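Local coordinates for protein farnesyltransferase, putative (Trypanosoma cruzi, PDB 3WCA) that probably catalyses the magnesium-dependent joining of two farnesyl diphosphate molecules into squalene, using NADPH or NADH, as a squalene synthase of sterol biosynthesis, at residues F88-S100 with L110-S122. The protein carries 1 engineered substitution. Numbering follows the deposited sequence.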
ATOM      1  N   PHE A  88     -11.037   7.843 -16.483  1.00 42.92           N
ATOM      2  CA  PHE A  88     -10.154   6.730 -16.748  1.00 41.52           C
ATOM      3  C   PHE A  88     -10.937   5.437 -16.728  1.00 41.30           C
ATOM      4  O   PHE A  88     -10.732   4.577 -17.573  1.00 42.60           O
ATOM      5  CB  PHE A  88      -9.041   6.654 -15.711  1.00 42.43           C
ATOM      6  CG  PHE A  88      -7.801   5.991 -16.221  1.00 41.26           C
ATOM      7  CD1 PHE A  88      -6.892   6.704 -16.999  1.00 41.41           C
ATOM      8  CD2 PHE A  88      -7.542   4.655 -15.934  1.00 41.41           C
ATOM      9  CE1 PHE A  88      -5.737   6.093 -17.484  1.00 41.75           C
ATOM     10  CE2 PHE A  88      -6.392   4.035 -16.413  1.00 40.12           C
ATOM     11  CZ  PHE A  88      -5.486   4.758 -17.191  1.00 39.42           C
ATOM     12  N   HIS A  89     -11.842   5.307 -15.766  1.00 43.49           N
ATOM     13  CA  HIS A  89     -12.652   4.101 -15.648  1.00 46.89           C
ATOM     14  C   HIS A  89     -13.520   3.851 -16.883  1.00 48.69           C
ATOM     15  O   HIS A  89     -13.845   2.706 -17.194  1.00 51.02           O
ATOM     16  CB  HIS A  89     -13.544   4.176 -14.406  1.00 48.09           C
ATOM     17  CG  HIS A  89     -14.720   5.092 -14.555  1.00 51.02           C
ATOM     18  ND1 HIS A  89     -14.588   6.441 -14.812  1.00 53.67           N
ATOM     19  CD2 HIS A  89     -16.051   4.853 -14.475  1.00 51.14           C
ATOM     20  CE1 HIS A  89     -15.787   6.992 -14.885  1.00 52.69           C
ATOM     21  NE2 HIS A  89     -16.691   6.050 -14.682  1.00 52.34           N
ATOM     22  N   GLU A  90     -13.893   4.915 -17.590  1.00 49.51           N
ATOM     23  CA  GLU A  90     -14.721   4.759 -18.783  1.00 51.43           C
ATOM     24  C   GLU A  90     -13.980   4.028 -19.895  1.00 51.04           C
ATOM     25  O   GLU A  90     -14.593   3.316 -20.688  1.00 52.65           O
ATOM     26  CB  GLU A  90     -15.212   6.127 -19.282  1.00 52.27           C
ATOM     27  CG  GLU A  90     -16.203   6.787 -18.321  1.00 56.97           C
ATOM     28  CD  GLU A  90     -16.652   8.174 -18.754  1.00 58.01           C
ATOM     29  OE1 GLU A  90     -17.328   8.854 -17.945  1.00 58.42           O
ATOM     30  OE2 GLU A  90     -16.336   8.582 -19.893  1.00 58.11           O
ATOM     31  N   HIS A  91     -12.660   4.183 -19.941  1.00 50.14           N
ATOM     32  CA  HIS A  91     -11.856   3.534 -20.969  1.00 50.14           C
ATOM     33  C   HIS A  91     -11.800   2.010 -20.836  1.00 49.29           C
ATOM     34  O   HIS A  91     -11.403   1.313 -21.770  1.00 48.32           O
ATOM     35  CB  HIS A  91     -10.440   4.099 -20.955  1.00 52.41           C
ATOM     36  CG  HIS A  91     -10.391   5.593 -21.033  1.00 54.96           C
ATOM     37  ND1 HIS A  91     -11.184   6.317 -21.895  1.00 55.64           N
ATOM     38  CD2 HIS A  91      -9.634   6.497 -20.367  1.00 54.39           C
ATOM     39  CE1 HIS A  91     -10.920   7.603 -21.757  1.00 56.16           C
ATOM     40  NE2 HIS A  91      -9.983   7.739 -20.837  1.00 55.19           N
ATOM     41  N   LEU A  92     -12.189   1.496 -19.677  1.00 48.71           N
ATOM     42  CA  LEU A  92     -12.185   0.054 -19.446  1.00 50.33           C
ATOM     43  C   LEU A  92     -13.015  -0.700 -20.485  1.00 51.90           C
ATOM     44  O   LEU A  92     -12.766  -1.877 -20.758  1.00 50.81           O
ATOM     45  CB  LEU A  92     -12.721  -0.254 -18.041  1.00 49.41           C
ATOM     46  CG  LEU A  92     -11.734  -0.464 -16.887  1.00 48.75           C
ATOM     47  CD1 LEU A  92     -10.364   0.133 -17.212  1.00 49.58           C
ATOM     48  CD2 LEU A  92     -12.320   0.153 -15.630  1.00 45.67           C
ATOM     49  N   HIS A  93     -13.997  -0.017 -21.065  1.00 53.53           N
ATOM     50  CA  HIS A  93     -14.873  -0.621 -22.061  1.00 56.42           C
ATOM     51  C   HIS A  93     -14.538  -0.173 -23.484  1.00 58.25           C
ATOM     52  O   HIS A  93     -15.324  -0.381 -24.405  1.00 60.17           O
ATOM     53  CB  HIS A  93     -16.329  -0.272 -21.747  1.00 56.48           C
ATOM     54  CG  HIS A  93     -16.781  -0.720 -20.392  1.00 56.23           C
ATOM     55  ND1 HIS A  93     -16.893  -2.052 -20.047  1.00 56.01           N
ATOM     56  CD2 HIS A  93     -17.144  -0.015 -19.293  1.00 55.53           C
ATOM     57  CE1 HIS A  93     -17.305  -2.146 -18.794  1.00 55.82           C
ATOM     58  NE2 HIS A  93     -17.464  -0.926 -18.315  1.00 56.84           N
ATOM     59  N   ASP A  94     -13.373   0.438 -23.664  1.00 59.28           N
ATOM     60  CA  ASP A  94     -12.956   0.915 -24.979  1.00 59.54           C
ATOM     61  C   ASP A  94     -11.629   0.265 -25.365  1.00 59.67           C
ATOM     62  O   ASP A  94     -10.561   0.839 -25.162  1.00 60.24           O
ATOM     63  CB  ASP A  94     -12.809   2.440 -24.953  1.00 61.06           C
ATOM     64  CG  ASP A  94     -12.425   3.016 -26.303  1.00 62.35           C
ATOM     65  OD1 ASP A  94     -12.139   2.222 -27.222  1.00 63.48           O
ATOM     66  OD2 ASP A  94     -12.402   4.259 -26.440  1.00 62.12           O
ATOM     67  N   THR A  95     -11.714  -0.930 -25.937  1.00 60.39           N
ATOM     68  CA  THR A  95     -10.537  -1.701 -26.332  1.00 60.87           C
ATOM     69  C   THR A  95      -9.573  -1.034 -27.311  1.00 60.76           C
ATOM     70  O   THR A  95      -8.589  -1.650 -27.725  1.00 60.12           O
ATOM     71  CB  THR A  95     -10.948  -3.063 -26.927  1.00 61.56           C
ATOM     72  OG1 THR A  95     -11.862  -2.852 -28.008  1.00 64.48           O
ATOM     73  CG2 THR A  95     -11.613  -3.933 -25.871  1.00 60.68           C
ATOM     74  N   THR A  96      -9.836   0.211 -27.684  1.00 61.03           N
ATOM     75  CA  THR A  96      -8.949   0.895 -28.615  1.00 60.89           C
ATOM     76  C   THR A  96      -8.245   2.073 -27.955  1.00 60.12           C
ATOM     77  O   THR A  96      -7.357   2.691 -28.542  1.00 59.85           O
ATOM     78  CB  THR A  96      -9.720   1.390 -29.874  1.00 63.03           C
ATOM     79  OG1 THR A  96      -8.808   2.030 -30.773  1.00 64.31           O
ATOM     80  CG2 THR A  96     -10.805   2.377 -29.496  1.00 62.58           C
ATOM     81  N   TRP A  97      -8.628   2.367 -26.721  1.00 60.08           N
ATOM     82  CA  TRP A  97      -8.029   3.480 -26.000  1.00 60.30           C
ATOM     83  C   TRP A  97      -6.608   3.195 -25.501  1.00 60.84           C
ATOM     84  O   TRP A  97      -6.271   2.059 -25.162  1.00 61.88           O
ATOM     85  CB  TRP A  97      -8.904   3.865 -24.807  1.00 58.85           C
ATOM     86  CG  TRP A  97      -8.438   5.114 -24.150  1.00 58.84           C
ATOM     87  CD1 TRP A  97      -8.806   6.388 -24.465  1.00 58.50           C
ATOM     88  CD2 TRP A  97      -7.454   5.224 -23.117  1.00 58.24           C
ATOM     89  NE1 TRP A  97      -8.112   7.287 -23.693  1.00 60.07           N
ATOM     90  CE2 TRP A  97      -7.273   6.599 -22.855  1.00 58.84           C
ATOM     91  CE3 TRP A  97      -6.705   4.292 -22.384  1.00 58.01           C
ATOM     92  CZ2 TRP A  97      -6.372   7.070 -21.894  1.00 56.00           C
ATOM     93  CZ3 TRP A  97      -5.809   4.759 -21.428  1.00 56.96           C
ATOM     94  CH2 TRP A  97      -5.653   6.138 -21.193  1.00 57.23           C
ATOM     95  N   CYS A  98      -5.784   4.243 -25.469  1.00 61.04           N
ATOM     96  CA  CYS A  98      -4.406   4.163 -24.987  1.00 61.18           C
ATOM     97  C   CYS A  98      -3.820   5.576 -24.879  1.00 61.07           C
ATOM     98  O   CYS A  98      -4.352   6.521 -25.465  1.00 61.17           O
ATOM     99  CB  CYS A  98      -3.549   3.290 -25.914  1.00 60.32           C
ATOM    100  SG  CYS A  98      -3.165   4.006 -27.517  1.00 63.40           S
ATOM    101  N   MET A  99      -2.735   5.716 -24.120  1.00 60.32           N
ATOM    102  CA  MET A  99      -2.090   7.013 -23.908  1.00 59.78           C
ATOM    103  C   MET A  99      -0.620   6.948 -24.330  1.00 60.61           C
ATOM    104  O   MET A  99       0.114   6.050 -23.907  1.00 60.12           O
ATOM    105  CB  MET A  99      -2.205   7.394 -22.432  1.00 58.86           C
ATOM    106  CG  MET A  99      -1.940   8.850 -22.131  1.00 56.26           C
ATOM    107  SD  MET A  99      -2.252   9.200 -20.401  1.00 55.13           S
ATOM    108  CE  MET A  99      -4.027   9.433 -20.396  1.00 54.26           C
ATOM    109  N   SER A 100      -0.183   7.919 -25.131  1.00 59.98           N
ATOM    110  CA  SER A 100       1.180   7.916 -25.655  1.00 60.61           C
ATOM    111  C   SER A 100       2.325   8.667 -24.982  1.00 60.60           C
ATOM    112  O   SER A 100       3.451   8.173 -24.984  1.00 62.41           O
ATOM    113  CB  SER A 100       1.153   8.327 -27.129  1.00 61.44           C
ATOM    114  OG  SER A 100       0.463   7.368 -27.911  1.00 63.10           O
ATOM    115  N   LEU A 110       2.837   0.445 -20.461  1.00 44.63           N
ATOM    116  CA  LEU A 110       1.544  -0.018 -19.961  1.00 43.89           C
ATOM    117  C   LEU A 110       0.423   0.821 -20.565  1.00 43.48           C
ATOM    118  O   LEU A 110      -0.596   0.296 -21.021  1.00 42.52           O
ATOM    119  CB  LEU A 110       1.496   0.085 -18.434  1.00 38.74           C
ATOM    120  CG  LEU A 110       0.152  -0.181 -17.747  1.00 38.23           C
ATOM    121  CD1 LEU A 110      -0.347  -1.575 -18.063  1.00 35.25           C
ATOM    122  CD2 LEU A 110       0.323  -0.008 -16.241  1.00 38.71           C
ATOM    123  N   LEU A 111       0.619   2.130 -20.576  1.00 43.45           N
ATOM    124  CA  LEU A 111      -0.385   3.016 -21.128  1.00 45.33           C
ATOM    125  C   LEU A 111      -0.464   2.968 -22.655  1.00 45.20           C
ATOM    126  O   LEU A 111      -1.558   2.969 -23.204  1.00 44.75           O
ATOM    127  CB  LEU A 111      -0.136   4.445 -20.644  1.00 43.69           C
ATOM    128  CG  LEU A 111      -0.401   4.619 -19.146  1.00 44.78           C
ATOM    129  CD1 LEU A 111       0.126   5.963 -18.682  1.00 46.95           C
ATOM    130  CD2 LEU A 111      -1.894   4.505 -18.874  1.00 41.16           C
ATOM    131  N   GLU A 112       0.681   2.911 -23.335  1.00 46.69           N
ATOM    132  CA  GLU A 112       0.691   2.871 -24.800  1.00 48.97           C
ATOM    133  C   GLU A 112       0.056   1.602 -25.350  1.00 51.01           C
ATOM    134  O   GLU A 112      -0.644   1.637 -26.362  1.00 53.84           O
ATOM    135  CB  GLU A 112       2.117   3.001 -25.335  1.00 49.33           C
ATOM    136  CG  GLU A 112       2.812   4.277 -24.900  1.00 53.47           C
ATOM    137  CD  GLU A 112       4.239   4.370 -25.395  1.00 55.08           C
ATOM    138  OE1 GLU A 112       4.963   3.360 -25.310  1.00 56.74           O
ATOM    139  OE2 GLU A 112       4.640   5.459 -25.855  1.00 56.79           O
ATOM    140  N   ARG A 113       0.302   0.478 -24.686  1.00 50.63           N
ATOM    141  CA  ARG A 113      -0.269  -0.790 -25.114  1.00 49.36           C
ATOM    142  C   ARG A 113      -1.363  -1.185 -24.132  1.00 48.39           C
ATOM    143  O   ARG A 113      -1.579  -2.366 -23.864  1.00 48.88           O
ATOM    144  CB  ARG A 113       0.815  -1.870 -25.159  1.00 50.29           C
ATOM    145  CG  ARG A 113       1.904  -1.598 -26.185  1.00 51.15           C
ATOM    146  CD  ARG A 113       2.968  -2.687 -26.173  1.00 53.91           C
ATOM    147  NE  ARG A 113       2.477  -3.978 -26.657  1.00 52.78           N
ATOM    148  CZ  ARG A 113       3.137  -5.123 -26.509  1.00 52.07           C
ATOM    149  NH1 ARG A 113       4.310  -5.136 -25.890  1.00 51.70           N
ATOM    150  NH2 ARG A 113       2.630  -6.255 -26.982  1.00 51.32           N
ATOM    151  N   TYR A 114      -2.059  -0.180 -23.614  1.00 46.97           N
ATOM    152  CA  TYR A 114      -3.132  -0.385 -22.646  1.00 45.66           C
ATOM    153  C   TYR A 114      -4.273  -1.238 -23.198  1.00 46.17           C
ATOM    154  O   TYR A 114      -5.179  -1.635 -22.462  1.00 45.57           O
ATOM    155  CB  TYR A 114      -3.674   0.972 -22.193  1.00 43.15           C
ATOM    156  CG  TYR A 114      -4.520   0.919 -20.939  1.00 43.00           C
ATOM    157  CD1 TYR A 114      -3.934   0.713 -19.686  1.00 41.17           C
ATOM    158  CD2 TYR A 114      -5.901   1.102 -20.999  1.00 40.58           C
ATOM    159  CE1 TYR A 114      -4.703   0.697 -18.527  1.00 41.04           C
ATOM    160  CE2 TYR A 114      -6.678   1.086 -19.846  1.00 42.24           C
ATOM    161  CZ  TYR A 114      -6.071   0.888 -18.613  1.00 42.47           C
ATOM    162  OH  TYR A 114      -6.828   0.903 -17.472  1.00 43.08           O
ATOM    163  N   THR A 115      -4.227  -1.527 -24.493  1.00 46.46           N
ATOM    164  CA  THR A 115      -5.268  -2.333 -25.116  1.00 48.31           C
ATOM    165  C   THR A 115      -5.349  -3.732 -24.512  1.00 46.49           C
ATOM    166  O   THR A 115      -6.439  -4.268 -24.303  1.00 46.82           O
ATOM    167  CB  THR A 115      -5.023  -2.493 -26.624  1.00 50.42           C
ATOM    168  OG1 THR A 115      -4.785  -1.210 -27.208  1.00 57.81           O
ATOM    169  CG2 THR A 115      -6.231  -3.125 -27.289  1.00 51.45           C
ATOM    170  N   HIS A 116      -4.195  -4.329 -24.234  1.00 45.60           N
ATOM    171  CA  HIS A 116      -4.177  -5.678 -23.679  1.00 44.37           C
ATOM    172  C   HIS A 116      -4.929  -5.788 -22.369  1.00 42.78           C
ATOM    173  O   HIS A 116      -5.551  -6.806 -22.092  1.00 44.48           O
ATOM    174  CB  HIS A 116      -2.745  -6.162 -23.478  1.00 43.28           C
ATOM    175  CG  HIS A 116      -1.970  -6.290 -24.748  1.00 45.01           C
ATOM    176  ND1 HIS A 116      -1.026  -5.366 -25.140  1.00 47.12           N
ATOM    177  CD2 HIS A 116      -2.013  -7.224 -25.727  1.00 45.69           C
ATOM    178  CE1 HIS A 116      -0.520  -5.725 -26.307  1.00 45.96           C
ATOM    179  NE2 HIS A 116      -1.102  -6.849 -26.685  1.00 45.45           N
ATOM    180  N   VAL A 117      -4.868  -4.732 -21.568  1.00 42.61           N
ATOM    181  CA  VAL A 117      -5.540  -4.713 -20.278  1.00 42.49           C
ATOM    182  C   VAL A 117      -7.054  -4.635 -20.437  1.00 42.29           C
ATOM    183  O   VAL A 117      -7.793  -5.359 -19.775  1.00 41.56           O
ATOM    184  CB  VAL A 117      -5.076  -3.508 -19.423  1.00 39.94           C
ATOM    185  CG1 VAL A 117      -5.665  -3.610 -18.029  1.00 38.55           C
ATOM    186  CG2 VAL A 117      -3.569  -3.464 -19.363  1.00 39.72           C
ATOM    187  N   THR A 118      -7.519  -3.744 -21.306  1.00 43.76           N
ATOM    188  CA  THR A 118      -8.957  -3.604 -21.511  1.00 44.20           C
ATOM    189  C   THR A 118      -9.540  -4.858 -22.148  1.00 44.57           C
ATOM    190  O   THR A 118     -10.663  -5.252 -21.829  1.00 45.69           O
ATOM    191  CB  THR A 118      -9.286  -2.385 -22.377  1.00 42.63           C
ATOM    192  OG1 THR A 118      -8.583  -2.476 -23.620  1.00 44.95           O
ATOM    193  CG2 THR A 118      -8.886  -1.107 -21.655  1.00 43.82           C
ATOM    194  N   ARG A 119      -8.787  -5.494 -23.039  1.00 46.00           N
ATOM    195  CA  ARG A 119      -9.281  -6.721 -23.667  1.00 48.54           C
ATOM    196  C   ARG A 119      -9.458  -7.775 -22.586  1.00 47.08           C
ATOM    197  O   ARG A 119     -10.526  -8.362 -22.444  1.00 47.81           O
ATOM    198  CB  ARG A 119      -8.299  -7.259 -24.706  1.00 50.58           C
ATOM    199  CG  ARG A 119      -8.043  -6.352 -25.880  1.00 55.30           C
ATOM    200  CD  ARG A 119      -7.388  -7.146 -26.991  1.00 59.15           C
ATOM    201  NE  ARG A 119      -6.817  -6.288 -28.020  1.00 64.39           N
ATOM    202  CZ  ARG A 119      -6.642  -6.665 -29.282  1.00 67.40           C
ATOM    203  NH1 ARG A 119      -7.003  -7.885 -29.670  1.00 67.87           N
ATOM    204  NH2 ARG A 119      -6.097  -5.828 -30.152  1.00 68.72           N
ATOM    205  N   ALA A 120      -8.387  -8.012 -21.835  1.00 45.91           N
ATOM    206  CA  ALA A 120      -8.410  -8.985 -20.751  1.00 44.10           C
ATOM    207  C   ALA A 120      -9.561  -8.642 -19.817  1.00 43.74           C
ATOM    208  O   ALA A 120     -10.252  -9.523 -19.303  1.00 41.02           O
ATOM    209  CB  ALA A 120      -7.095  -8.941 -19.994  1.00 44.76           C
ATOM    210  N   TYR A 121      -9.762  -7.347 -19.610  1.00 43.05           N
ATOM    211  CA  TYR A 121     -10.826  -6.862 -18.742  1.00 44.67           C
ATOM    212  C   TYR A 121     -12.195  -7.311 -19.250  1.00 46.28           C
ATOM    213  O   TYR A 121     -13.026  -7.787 -18.475  1.00 44.10           O
ATOM    214  CB  TYR A 121     -10.781  -5.334 -18.689  1.00 44.16           C
ATOM    215  CG  TYR A 121     -11.901  -4.691 -17.903  1.00 42.08           C
ATOM    216  CD1 TYR A 121     -11.768  -4.439 -16.537  1.00 41.48           C
ATOM    217  CD2 TYR A 121     -13.090  -4.315 -18.532  1.00 41.28           C
ATOM    218  CE1 TYR A 121     -12.792  -3.823 -15.815  1.00 42.16           C
ATOM    219  CE2 TYR A 121     -14.120  -3.702 -17.821  1.00 41.75           C
ATOM    220  CZ  TYR A 121     -13.964  -3.457 -16.465  1.00 42.20           C
ATOM    221  OH  TYR A 121     -14.973  -2.847 -15.759  1.00 43.65           O
ATOM    222  N   SER A 122     -12.419  -7.160 -20.554  1.00 47.45           N
ATOM    223  CA  SER A 122     -13.698  -7.525 -21.160  1.00 51.10           C
ATOM    224  C   SER A 122     -14.024  -9.009 -21.045  1.00 51.97           C
ATOM    225  O   SER A 122     -15.178  -9.405 -21.207  1.00 52.04           O
ATOM    226  CB  SER A 122     -13.732  -7.115 -22.637  1.00 51.03           C
ATOM    227  OG  SER A 122     -12.858  -7.916 -23.412  1.00 54.22           O
TER
HETATM  228  O   HOH W   1     -18.107  -2.044 -15.226  1.00 42.33           O
HETATM  229  O   HOH W   2       3.671   6.263 -28.566  1.00 56.74           O
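Y114 and W97 both hold their rings anti to the backbone N (chi1 -165° and -172°), and this brings the two side chains together. The indole comes edge first: CE3 of W97 lies 3.6 Å from CD2 of Y114, and the planes stand at 87°. F88 turns an edge to the Y114 ring, in a second offset edge-to-face pair, so the three rings form an aromatic cluster. The hydroxyl of Y114 is buried, with CE2 of F88 at 3.3 Å and CD1 of L92 at 3.6 Å, and it has no polar partner in the model. L111 adds an apolar neighbour, its CD2 lying at the F88 ring edge.

A second aromatic site lies at Y121. CG of L92 sits over one face of this ring, 3.8 Å from the centroid, a CH-pi contact. The ring's edge points to the face of H93. A water donates to OH of Y121 and bonds weakly to NE2 of H93; the same OH is hydrogen-bonded to the backbone O of Q129.

Between these sites, OG1 of T118 bonds back to O of T115, 2.9 Å away, while CG2 of T118 packs against the backbone O of H91. Past W97, the loop is pinned by a backbone hydrogen bond from N of M99 to O of L111 (3.1 Å).

The contact lays the loop that joins helices 78-84 and 105-112 against the end of helix 105-112, the turn at Y114 and helix 115-122. F88 and L111 pack on helix 51-72, which carries the magnesium ligands D68, E71 and D72. L92 and Y121 touch S133 of helix 126-147, and M99 reaches helix 78-84.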